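Local coordinates for protein GlcNAc-alpha-1,4-Gal-releasing endo-beta-galactosidase (Clostridium perfringens, PDB 1UPS) that probably hydrolyses internal beta-galactosidic linkages in glycans to release GlcNAc-alpha-1,4-Gal, using a calcium-binding domain of glycoside hydrolase family 16, at residues 120-125 with 243-248; 99-104 with 247-252; 309-314 with 353-358. One frame throughout, in Å; residues are numbered along the deposited sequence.

Contact 1: 120-125 with 243-248; sequences EWRGYT and DYEMGT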
loop_
_atom_site.group_PDB
_atom_site.type_symbol
_atom_site.label_atom_id
_atom_site.label_comp_id
_atom_site.label_asym_id
_atom_site.label_seq_id
_atom_site.Cartn_x
_atom_site.Cartn_y
_atom_site.Cartn_z
ATOM N N GLU A 120 -17.155 -12.729 -19.731
ATOM C CA GLU A 120 -16.548 -11.586 -19.053
ATOM C C GLU A 120 -17.594 -10.638 -18.498
ATOM O O GLU A 120 -18.520 -10.215 -19.210
ATOM C CB GLU A 120 -15.589 -10.859 -19.995
ATOM C CG GLU A 120 -14.834 -9.706 -19.344
ATOM C CD GLU A 120 -13.939 -8.965 -20.325
ATOM O OE1 GLU A 120 -13.739 -9.444 -21.474
ATOM O OE2 GLU A 120 -13.414 -7.903 -19.949
ATOM N N TRP A 121 -17.438 -10.313 -17.212
ATOM C CA TRP A 121 -18.298 -9.340 -16.541
ATOM C C TRP A 121 -17.454 -8.430 -15.639
ATOM O O TRP A 121 -16.520 -8.889 -14.969
ATOM C CB TRP A 121 -19.414 -10.067 -15.755
ATOM C CG TRP A 121 -20.192 -9.157 -14.836
ATOM C CD1 TRP A 121 -21.300 -8.400 -15.145
ATOM C CD2 TRP A 121 -19.905 -8.903 -13.461
ATOM N NE1 TRP A 121 -21.708 -7.685 -14.042
ATOM C CE2 TRP A 121 -20.867 -7.973 -12.991
ATOM C CE3 TRP A 121 -18.930 -9.378 -12.562
ATOM C CZ2 TRP A 121 -20.892 -7.521 -11.660
ATOM C CZ3 TRP A 121 -18.933 -8.901 -11.248
ATOM C CH2 TRP A 121 -19.916 -7.988 -10.811
ATOM N N ARG A 122 -17.767 -7.134 -15.644
ATOM C CA ARG A 122 -16.985 -6.161 -14.897
ATOM C C ARG A 122 -17.929 -5.282 -14.088
ATOM O O ARG A 122 -18.588 -4.379 -14.643
ATOM C CB ARG A 122 -16.106 -5.304 -15.830
ATOM C CG ARG A 122 -15.233 -6.130 -16.801
ATOM C CD ARG A 122 -14.552 -5.300 -17.858
ATOM N NE ARG A 122 -13.368 -4.568 -17.400
ATOM C CZ ARG A 122 -12.112 -4.945 -17.642
ATOM N NH1 ARG A 122 -11.101 -4.190 -17.230
ATOM N NH2 ARG A 122 -11.865 -6.090 -18.286
ATOM N N GLY A 123 -18.008 -5.573 -12.790
ATOM C CA GLY A 123 -18.769 -4.765 -11.845
ATOM C C GLY A 123 -18.115 -3.415 -11.631
ATOM O O GLY A 123 -18.763 -2.356 -11.761
ATOM N N TYR A 124 -16.826 -3.445 -11.297
ATOM C CA TYR A 124 -16.016 -2.237 -11.206
ATOM C C TYR A 124 -14.549 -2.544 -11.454
ATOM O O TYR A 124 -13.903 -3.236 -10.660
ATOM C CB TYR A 124 -16.172 -1.543 -9.841
ATOM C CG TYR A 124 -15.451 -0.203 -9.798
ATOM C CD1 TYR A 124 -15.890 0.868 -10.585
ATOM C CD2 TYR A 124 -14.319 -0.015 -8.991
ATOM C CE1 TYR A 124 -15.228 2.096 -10.562
ATOM C CE2 TYR A 124 -13.634 1.206 -8.974
ATOM C CZ TYR A 124 -14.108 2.257 -9.759
ATOM O OH TYR A 124 -13.465 3.470 -9.750
ATOM N N THR A 125 -14.032 -2.037 -12.566
ATOM C CA THR A 125 -12.608 -2.122 -12.856
ATOM C C THR A 125 -12.144 -0.721 -13.225
ATOM O O THR A 125 -12.834 -0.011 -13.983
ATOM C CB THR A 125 -12.335 -3.070 -14.049
ATOM O OG1 THR A 125 -13.143 -2.666 -15.161
ATOM C CG2 THR A 125 -12.811 -4.522 -13.742
ATOM N N ASP A 243 -0.077 0.028 -14.538
ATOM C CA ASP A 243 -0.593 0.993 -15.514
ATOM C C ASP A 243 -1.715 0.431 -16.401
ATOM O O ASP A 243 -1.736 0.632 -17.642
ATOM C CB ASP A 243 0.560 1.595 -16.327
ATOM C CG ASP A 243 1.256 0.580 -17.221
ATOM O OD1 ASP A 243 1.144 -0.647 -16.987
ATOM O OD2 ASP A 243 1.941 0.938 -18.208
ATOM N N TYR A 244 -2.651 -0.265 -15.755
ATOM C CA TYR A 244 -3.786 -0.903 -16.431
ATOM C C TYR A 244 -4.913 -1.050 -15.427
ATOM O O TYR A 244 -4.705 -0.845 -14.230
ATOM C CB TYR A 244 -3.414 -2.292 -16.987
ATOM C CG TYR A 244 -2.465 -3.047 -16.112
ATOM C CD1 TYR A 244 -2.922 -3.741 -14.982
ATOM C CD2 TYR A 244 -1.097 -3.051 -16.388
ATOM C CE1 TYR A 244 -2.030 -4.430 -14.159
ATOM C CE2 TYR A 244 -0.198 -3.746 -15.566
ATOM C CZ TYR A 244 -0.678 -4.428 -14.465
ATOM O OH TYR A 244 0.192 -5.101 -13.646
ATOM N N GLU A 245 -6.096 -1.399 -15.912
ATOM C CA GLU A 245 -7.261 -1.529 -15.033
ATOM C C GLU A 245 -7.101 -2.739 -14.124
ATOM O O GLU A 245 -6.523 -3.747 -14.525
ATOM C CB GLU A 245 -8.548 -1.657 -15.848
ATOM C CG GLU A 245 -8.887 -0.388 -16.624
ATOM C CD GLU A 245 -10.357 -0.276 -16.976
ATOM O OE1 GLU A 245 -11.115 -1.238 -16.759
ATOM O OE2 GLU A 245 -10.752 0.792 -17.499
ATOM N N MET A 246 -7.620 -2.615 -12.905
ATOM C CA MET A 246 -7.571 -3.680 -11.903
ATOM C C MET A 246 -8.956 -3.897 -11.332
ATOM O O MET A 246 -9.765 -2.951 -11.250
ATOM C CB MET A 246 -6.599 -3.306 -10.774
ATOM C CG MET A 246 -5.139 -3.197 -11.245
ATOM S SD MET A 246 -4.022 -2.689 -9.906
ATOM C CE MET A 246 -3.564 -4.344 -9.235
ATOM N N GLY A 247 -9.222 -5.145 -10.933
ATOM C CA GLY A 247 -10.467 -5.515 -10.283
ATOM C C GLY A 247 -10.222 -5.698 -8.801
ATOM O O GLY A 247 -9.070 -5.791 -8.384
ATOM N N THR A 248 -11.304 -5.760 -8.019
ATOM C CA THR A 248 -11.216 -5.787 -6.557
ATOM C C THR A 248 -11.756 -7.085 -5.991
ATOM O O THR A 248 -12.792 -7.573 -6.440
ATOM C CB THR A 248 -12.041 -4.594 -5.976
ATOM O OG1 THR A 248 -11.413 -3.363 -6.377
ATOM C CG2 THR A 248 -11.984 -4.572 -4.419
HETATM O O HOH W 1 -11.616 -2.518 -8.981
#

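Contact 2: 99-104 with 247-252; sequences MSFDKS and GTILNI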
loop_
_atom_site.group_PDB
_atom_site.type_symbol
_atom_site.label_atom_id
_atom_site.label_comp_id
_atom_site.label_asym_id
_atom_site.label_seq_id
_atom_site.Cartn_x
_atom_site.Cartn_y
_atom_site.Cartn_z
ATOM N N MET A 99 -16.112 -10.453 -5.532
ATOM C CA MET A 99 -15.197 -9.834 -6.492
ATOM C C MET A 99 -15.951 -8.856 -7.360
ATOM O O MET A 99 -17.117 -9.078 -7.633
ATOM C CB MET A 99 -14.552 -10.885 -7.400
ATOM C CG MET A 99 -13.980 -12.115 -6.684
ATOM S SD MET A 99 -12.805 -13.027 -7.695
ATOM C CE MET A 99 -13.883 -13.466 -9.143
ATOM N N SER A 100 -15.283 -7.784 -7.794
ATOM C CA SER A 100 -15.910 -6.772 -8.664
ATOM C C SER A 100 -15.811 -7.102 -10.172
ATOM O O SER A 100 -15.969 -6.221 -11.019
ATOM C CB SER A 100 -15.321 -5.379 -8.381
ATOM O OG SER A 100 -14.018 -5.251 -8.944
ATOM N N PHE A 101 -15.572 -8.371 -10.493
ATOM C CA PHE A 101 -15.401 -8.825 -11.885
ATOM C C PHE A 101 -15.580 -10.345 -11.924
ATOM O O PHE A 101 -15.620 -11.018 -10.877
ATOM C CB PHE A 101 -13.987 -8.481 -12.390
ATOM C CG PHE A 101 -12.908 -9.186 -11.615
ATOM C CD1 PHE A 101 -12.446 -8.654 -10.410
ATOM C CD2 PHE A 101 -12.430 -10.430 -12.041
ATOM C CE1 PHE A 101 -11.489 -9.348 -9.644
ATOM C CE2 PHE A 101 -11.467 -11.128 -11.291
ATOM C CZ PHE A 101 -10.998 -10.578 -10.086
ATOM N N ASP A 102 -15.672 -10.880 -13.136
ATOM C CA ASP A 102 -15.693 -12.323 -13.360
ATOM C C ASP A 102 -15.097 -12.484 -14.745
ATOM O O ASP A 102 -15.695 -12.048 -15.727
ATOM C CB ASP A 102 -17.138 -12.822 -13.294
ATOM C CG ASP A 102 -17.267 -14.330 -13.411
ATOM O OD1 ASP A 102 -18.435 -14.813 -13.369
ATOM O OD2 ASP A 102 -16.299 -15.107 -13.541
ATOM N N LYS A 103 -13.913 -13.079 -14.831
ATOM C CA LYS A 103 -13.180 -13.068 -16.090
ATOM C C LYS A 103 -12.221 -14.252 -16.146
ATOM O O LYS A 103 -11.565 -14.563 -15.149
ATOM C CB LYS A 103 -12.418 -11.731 -16.260
ATOM C CG LYS A 103 -11.791 -11.529 -17.659
ATOM C CD LYS A 103 -11.296 -10.088 -17.822
ATOM C CE LYS A 103 -10.751 -9.781 -19.230
ATOM N NZ LYS A 103 -9.338 -10.215 -19.386
ATOM N N SER A 104 -12.138 -14.894 -17.315
ATOM C CA SER A 104 -11.242 -16.038 -17.512
ATOM C C SER A 104 -9.784 -15.685 -17.191
ATOM O O SER A 104 -9.347 -14.556 -17.426
ATOM C CB SER A 104 -11.308 -16.536 -18.965
ATOM O OG SER A 104 -12.530 -17.201 -19.234
ATOM N N GLY A 247 -9.222 -5.145 -10.933
ATOM C CA GLY A 247 -10.467 -5.515 -10.283
ATOM C C GLY A 247 -10.222 -5.698 -8.801
ATOM O O GLY A 247 -9.070 -5.791 -8.384
ATOM N N THR A 248 -11.304 -5.760 -8.019
ATOM C CA THR A 248 -11.216 -5.787 -6.557
ATOM C C THR A 248 -11.756 -7.085 -5.991
ATOM O O THR A 248 -12.792 -7.573 -6.440
ATOM C CB THR A 248 -12.041 -4.594 -5.976
ATOM O OG1 THR A 248 -11.413 -3.363 -6.377
ATOM C CG2 THR A 248 -11.984 -4.572 -4.419
ATOM N N ILE A 249 -11.062 -7.610 -4.981
ATOM C CA ILE A 249 -11.547 -8.770 -4.224
ATOM C C ILE A 249 -11.587 -8.398 -2.751
ATOM O O ILE A 249 -10.645 -7.785 -2.238
ATOM C CB ILE A 249 -10.593 -9.996 -4.430
ATOM C CG1 ILE A 249 -10.440 -10.309 -5.940
ATOM C CG2 ILE A 249 -11.077 -11.205 -3.571
ATOM C CD1 ILE A 249 -9.467 -11.461 -6.255
ATOM N N LEU A 250 -12.679 -8.766 -2.073
ATOM C CA LEU A 250 -12.773 -8.620 -0.630
ATOM C C LEU A 250 -13.098 -10.006 -0.083
ATOM O O LEU A 250 -14.112 -10.597 -0.451
ATOM C CB LEU A 250 -13.897 -7.628 -0.252
ATOM C CG LEU A 250 -13.556 -6.155 -0.422
ATOM C CD1 LEU A 250 -14.873 -5.298 -0.506
ATOM C CD2 LEU A 250 -12.663 -5.679 0.706
ATOM N N ASN A 251 -12.234 -10.530 0.781
ATOM C CA ASN A 251 -12.408 -11.907 1.238
ATOM C C ASN A 251 -11.768 -12.208 2.589
ATOM O O ASN A 251 -11.089 -11.356 3.188
ATOM C CB ASN A 251 -12.073 -12.944 0.112
ATOM C CG ASN A 251 -10.594 -13.020 -0.259
ATOM O OD1 ASN A 251 -9.823 -12.097 -0.027
ATOM N ND2 ASN A 251 -10.202 -14.153 -0.878
ATOM N N ILE A 252 -12.046 -13.407 3.087
ATOM C CA ILE A 252 -11.526 -13.852 4.364
ATOM C C ILE A 252 -11.136 -15.319 4.207
ATOM O O ILE A 252 -11.745 -16.028 3.422
ATOM C CB ILE A 252 -12.573 -13.622 5.483
ATOM C CG1 ILE A 252 -11.982 -13.977 6.859
ATOM C CG2 ILE A 252 -13.923 -14.345 5.169
ATOM C CD1 ILE A 252 -12.799 -13.395 8.067
#

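Contact 3: 309-314 with 353-358; sequences NDKVSY and TGYIEH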
loop_
_atom_site.group_PDB
_atom_site.type_symbol
_atom_site.label_atom_id
_atom_site.label_comp_id
_atom_site.label_asym_id
_atom_site.label_seq_id
_atom_site.Cartn_x
_atom_site.Cartn_y
_atom_site.Cartn_z
ATOM N N ASN A 309 31.758 23.443 0.954
ATOM C CA ASN A 309 31.435 22.753 2.192
ATOM C C ASN A 309 31.121 21.304 1.836
ATOM O O ASN A 309 30.177 21.042 1.090
ATOM C CB ASN A 309 30.226 23.414 2.872
ATOM C CG ASN A 309 30.049 22.978 4.321
ATOM O OD1 ASN A 309 30.432 21.870 4.701
ATOM N ND2 ASN A 309 29.456 23.856 5.142
ATOM N N ASP A 310 31.926 20.370 2.343
ATOM C CA ASP A 310 31.706 18.954 2.039
ATOM C C ASP A 310 30.597 18.303 2.878
ATOM O O ASP A 310 30.285 17.132 2.687
ATOM C CB ASP A 310 33.011 18.146 2.104
ATOM C CG ASP A 310 33.633 18.113 3.489
ATOM O OD1 ASP A 310 34.728 17.497 3.621
ATOM O OD2 ASP A 310 33.131 18.658 4.502
ATOM N N LYS A 311 30.004 19.068 3.795
ATOM C CA LYS A 311 28.837 18.591 4.549
ATOM C C LYS A 311 27.562 19.162 3.937
ATOM O O LYS A 311 27.626 20.088 3.116
ATOM C CB LYS A 311 28.943 19.023 6.018
ATOM C CG LYS A 311 30.236 18.563 6.680
ATOM C CD LYS A 311 29.995 17.638 7.861
ATOM C CE LYS A 311 31.283 16.969 8.320
ATOM N NZ LYS A 311 32.409 17.936 8.441
ATOM N N VAL A 312 26.410 18.629 4.343
ATOM C CA VAL A 312 25.121 19.238 3.995
ATOM C C VAL A 312 24.692 20.098 5.190
ATOM O O VAL A 312 24.672 19.618 6.317
ATOM C CB VAL A 312 24.048 18.166 3.668
ATOM C CG1 VAL A 312 22.721 18.803 3.289
ATOM C CG2 VAL A 312 24.546 17.257 2.544
ATOM N N SER A 313 24.384 21.366 4.940
ATOM C CA SER A 313 24.032 22.311 5.999
ATOM C C SER A 313 22.536 22.295 6.306
ATOM O O SER A 313 21.726 21.827 5.504
ATOM C CB SER A 313 24.433 23.736 5.580
ATOM O OG SER A 313 25.836 23.843 5.347
ATOM N N TYR A 314 22.166 22.801 7.476
ATOM C CA TYR A 314 20.779 23.179 7.701
ATOM C C TYR A 314 20.746 24.560 8.337
ATOM O O TYR A 314 21.696 24.963 9.022
ATOM C CB TYR A 314 19.998 22.153 8.548
ATOM C CG TYR A 314 20.488 21.982 9.978
ATOM C CD1 TYR A 314 20.253 22.973 10.942
ATOM C CD2 TYR A 314 21.171 20.834 10.368
ATOM C CE1 TYR A 314 20.697 22.842 12.249
ATOM C CE2 TYR A 314 21.619 20.678 11.696
ATOM C CZ TYR A 314 21.373 21.690 12.623
ATOM O OH TYR A 314 21.803 21.591 13.926
ATOM N N THR A 353 31.413 8.461 7.095
ATOM C CA THR A 353 32.068 9.445 7.949
ATOM C C THR A 353 31.239 9.858 9.172
ATOM O O THR A 353 31.710 10.655 10.011
ATOM C CB THR A 353 32.365 10.715 7.138
ATOM O OG1 THR A 353 31.128 11.380 6.821
ATOM C CG2 THR A 353 32.977 10.373 5.776
ATOM N N GLY A 354 30.016 9.335 9.254
ATOM C CA GLY A 354 29.039 9.772 10.239
ATOM C C GLY A 354 28.186 10.934 9.743
ATOM O O GLY A 354 27.202 11.301 10.396
ATOM N N TYR A 355 28.566 11.506 8.597
ATOM C CA TYR A 355 27.850 12.642 8.004
ATOM C C TYR A 355 27.370 12.335 6.602
ATOM O O TYR A 355 28.013 11.574 5.860
ATOM C CB TYR A 355 28.736 13.906 7.994
ATOM C CG TYR A 355 29.137 14.340 9.386
ATOM C CD1 TYR A 355 28.311 15.185 10.144
ATOM C CD2 TYR A 355 30.326 13.880 9.961
ATOM C CE1 TYR A 355 28.674 15.568 11.447
ATOM C CE2 TYR A 355 30.697 14.247 11.251
ATOM C CZ TYR A 355 29.871 15.090 11.994
ATOM O OH TYR A 355 30.250 15.457 13.277
ATOM N N ILE A 356 26.235 12.922 6.223
ATOM C CA ILE A 356 25.748 12.790 4.855
ATOM C C ILE A 356 26.722 13.514 3.928
ATOM O O ILE A 356 27.093 14.666 4.187
ATOM C CB ILE A 356 24.318 13.391 4.704
ATOM C CG1 ILE A 356 23.323 12.684 5.631
ATOM C CG2 ILE A 356 23.848 13.300 3.238
ATOM C CD1 ILE A 356 23.078 11.204 5.276
ATOM N N GLU A 357 27.124 12.835 2.853
ATOM C CA GLU A 357 28.000 13.408 1.833
ATOM C C GLU A 357 27.167 13.846 0.631
ATOM O O GLU A 357 26.019 13.430 0.486
ATOM C CB GLU A 357 29.037 12.358 1.382
ATOM C CG GLU A 357 29.912 11.849 2.518
ATOM C CD GLU A 357 30.809 10.704 2.085
ATOM O OE1 GLU A 357 31.726 10.960 1.270
ATOM O OE2 GLU A 357 30.581 9.560 2.544
ATOM N N HIS A 358 27.742 14.681 -0.229
ATOM C CA HIS A 358 27.083 15.052 -1.483
ATOM C C HIS A 358 28.059 15.036 -2.658
ATOM O O HIS A 358 29.120 15.660 -2.599
ATOM C CB HIS A 358 26.395 16.428 -1.393
ATOM C CG HIS A 358 27.286 17.532 -0.911
ATOM N ND1 HIS A 358 27.997 18.340 -1.770
ATOM C CD2 HIS A 358 27.574 17.971 0.341
ATOM C CE1 HIS A 358 28.691 19.223 -1.074
ATOM N NE2 HIS A 358 28.455 19.022 0.210
HETATM O O HOH W 2 30.435 15.498 0.384
HETATM O O HOH W 3 29.933 15.145 4.439
HETATM O O HOH W 4 26.542 16.490 6.196
#

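Contact 1: 120-125 with 243-248
A single carboxylate oxygen takes both direct hydrogen bonds between residues 120-125 and 243-248. Glu245 OE1 accepts from two donors of the facing segment, and both approach it from above the carboxylate plane. Arg122 NH1 reaches Glu245 OE1 at 3.0 Å in a salt bridge of moderate straightness (146° at the hydrogen). Thr125 OG1 donates to the same Glu245 OE1, also over 3.0 Å.

The hydroxyl is itself an acceptor: Arg122 NE donates to Thr125 OG1 at 2.9 Å. The bond forms because Thr125 OG1 stands in the crowded position between the backbone N and the carbonyl carbon (chi1 53°), while the arginine chain bends at chi3 and turns the N-H edge of its guanidinium to the threonine hydroxyl. Guanidinium and carboxylate planes are turned 52° apart, so a single oxygen is met, not a two-pronged clamp. Arg122 NH2 lies 2.9 Å from Glu120 OE2, which it meets nearly along the C-O axis, and a further salt bridge runs from Arg122 NH2 to Asp155.

Beneath this network the backbones are joined by a water. It donates to Tyr124 O (2.9 Å) and to Met246 O (3.0 Å), and accepts from Thr248 OG1. Met246 O also receives a CA-H...O contact from Thr125 CA at 3.4 Å. Here the loop after strand 121-122 settles against the start of strand 246-254, an inner strand of the six-stranded sheet of the family 16 domain, away from the calcium site.

With three carboxylates, Glu120, Asp155 and Glu245, around one guanidinium, Arg122 is very probably charged and rotationally fixed, and the relay through Thr125 ties its position to that of Glu245.

Contact 2: 99-104 with 247-252
Backbone pairing sets the frame at the edge of the six-stranded sheet, consistent with the concanavalin-like beta-sandwich of family 16. Met99 and Ile249 form an antiparallel non-hydrogen-bonded pair at the end of strand 94-99, their CA atoms 4.4 Å apart. One residue on, Ser100 N donates to Thr248 O over 2.8 Å, nearly along the C=O axis.

The return bond is where the ladder departs from the regular pattern. Thr248 N donates to Ser100 OG at 2.9 Å (160° at the hydrogen), so a side-chain oxygen stands in for the carbonyl that a continuing strand would offer. Ser100 has left the extended conformation (psi 20°), and its OG, between the backbone N and the carbonyl carbon, faces the neighbouring strand. Ser100 OG also bonds to Tyr124 O, for which it must be the donor.

Apolar contacts occupy the face carrying Met99 and Ile249, whose side chains run side by side and point the same way. Met99 SD comes 4.0 Å from Ile249 CD1. Phe101 crosses Ile249 obliquely, with CE1 at 4.0 Å from Ile249 CG1. Phe101 CD1 lies 3.7 Å from Gly247 CA, an approach open because glycine has no CB there. Met99 CB rests over one ring face of Phe101.

The serine hydroxyl, buried yet engaged as acceptor and donor, lets the chain turn out after edge strand 94-99 without leaving Thr248 N unsatisfied.

Contact 3: 309-314 with 353-358
Both ring nitrogens of His358 are engaged, and one of them serves the opposite loop. His358 NE2 donates to Asn309 O at 2.8 Å, within the ring plane and on a lone pair of the carbonyl, and makes a weak second bond to Lys311 O (3.2 Å). ND1 pairs with Glu345 OE2, so a protonated imidazole is plausible. The ring reaches the loop because its CG takes the crowded position between N and the carbonyl carbon (chi1 53°).

The loop is shaped by an Asx turn, Lys311 N donating to Asn309 OD1, while Asn309 ND2 bonds to Glu306.

Three waters satisfy the facing backbones. Asp310 O accepts from two of them; one accepts in turn from His358 N (2.9 Å), and the other also donates to Ile356 O. The third accepts a hydrogen bond from Val312 N (2.8 Å) and donates one to Ile356 O, which thus accepts twice.

Lys311, bent at chi2 and chi4, lays CE over one face of the Tyr355 ring, 3.7 Å from the centroid. Its NZ makes a longer cation-pi contact at 4.9 Å, while Tyr355 OH bonds to Glu397. Val312 CG2 meets Ile356 CG2 on the buried side.

Residues 309-314 lead into strand 313-315, paired with 302-304, and residues 353-358 into 357-359, paired with 346-348: two hairpins, consistent with the ricin-type beta-trefoil probably formed by this part of the protein.

Contacts 1 and 2 form one neighbourhood, their centres 8 Å apart, and share Gly247 and Thr248 of strand 246-254. Their other segments, 99-104 and 120-125, come earlier in the chain and pair through strands 101-102 and 121-122, with Asp102 N 2.8 Å from Trp121 O. The two contacts thus anchor this two-stranded ribbon to one strand of the six-stranded sheet in the family 16 region. Contact 3 comes later in the chain, on the opposite side of its centre, with its centre 48 Å from contact 1 and 50 Å from contact 2. This separation fits a probable catalytic module followed by a separate trefoil-like module.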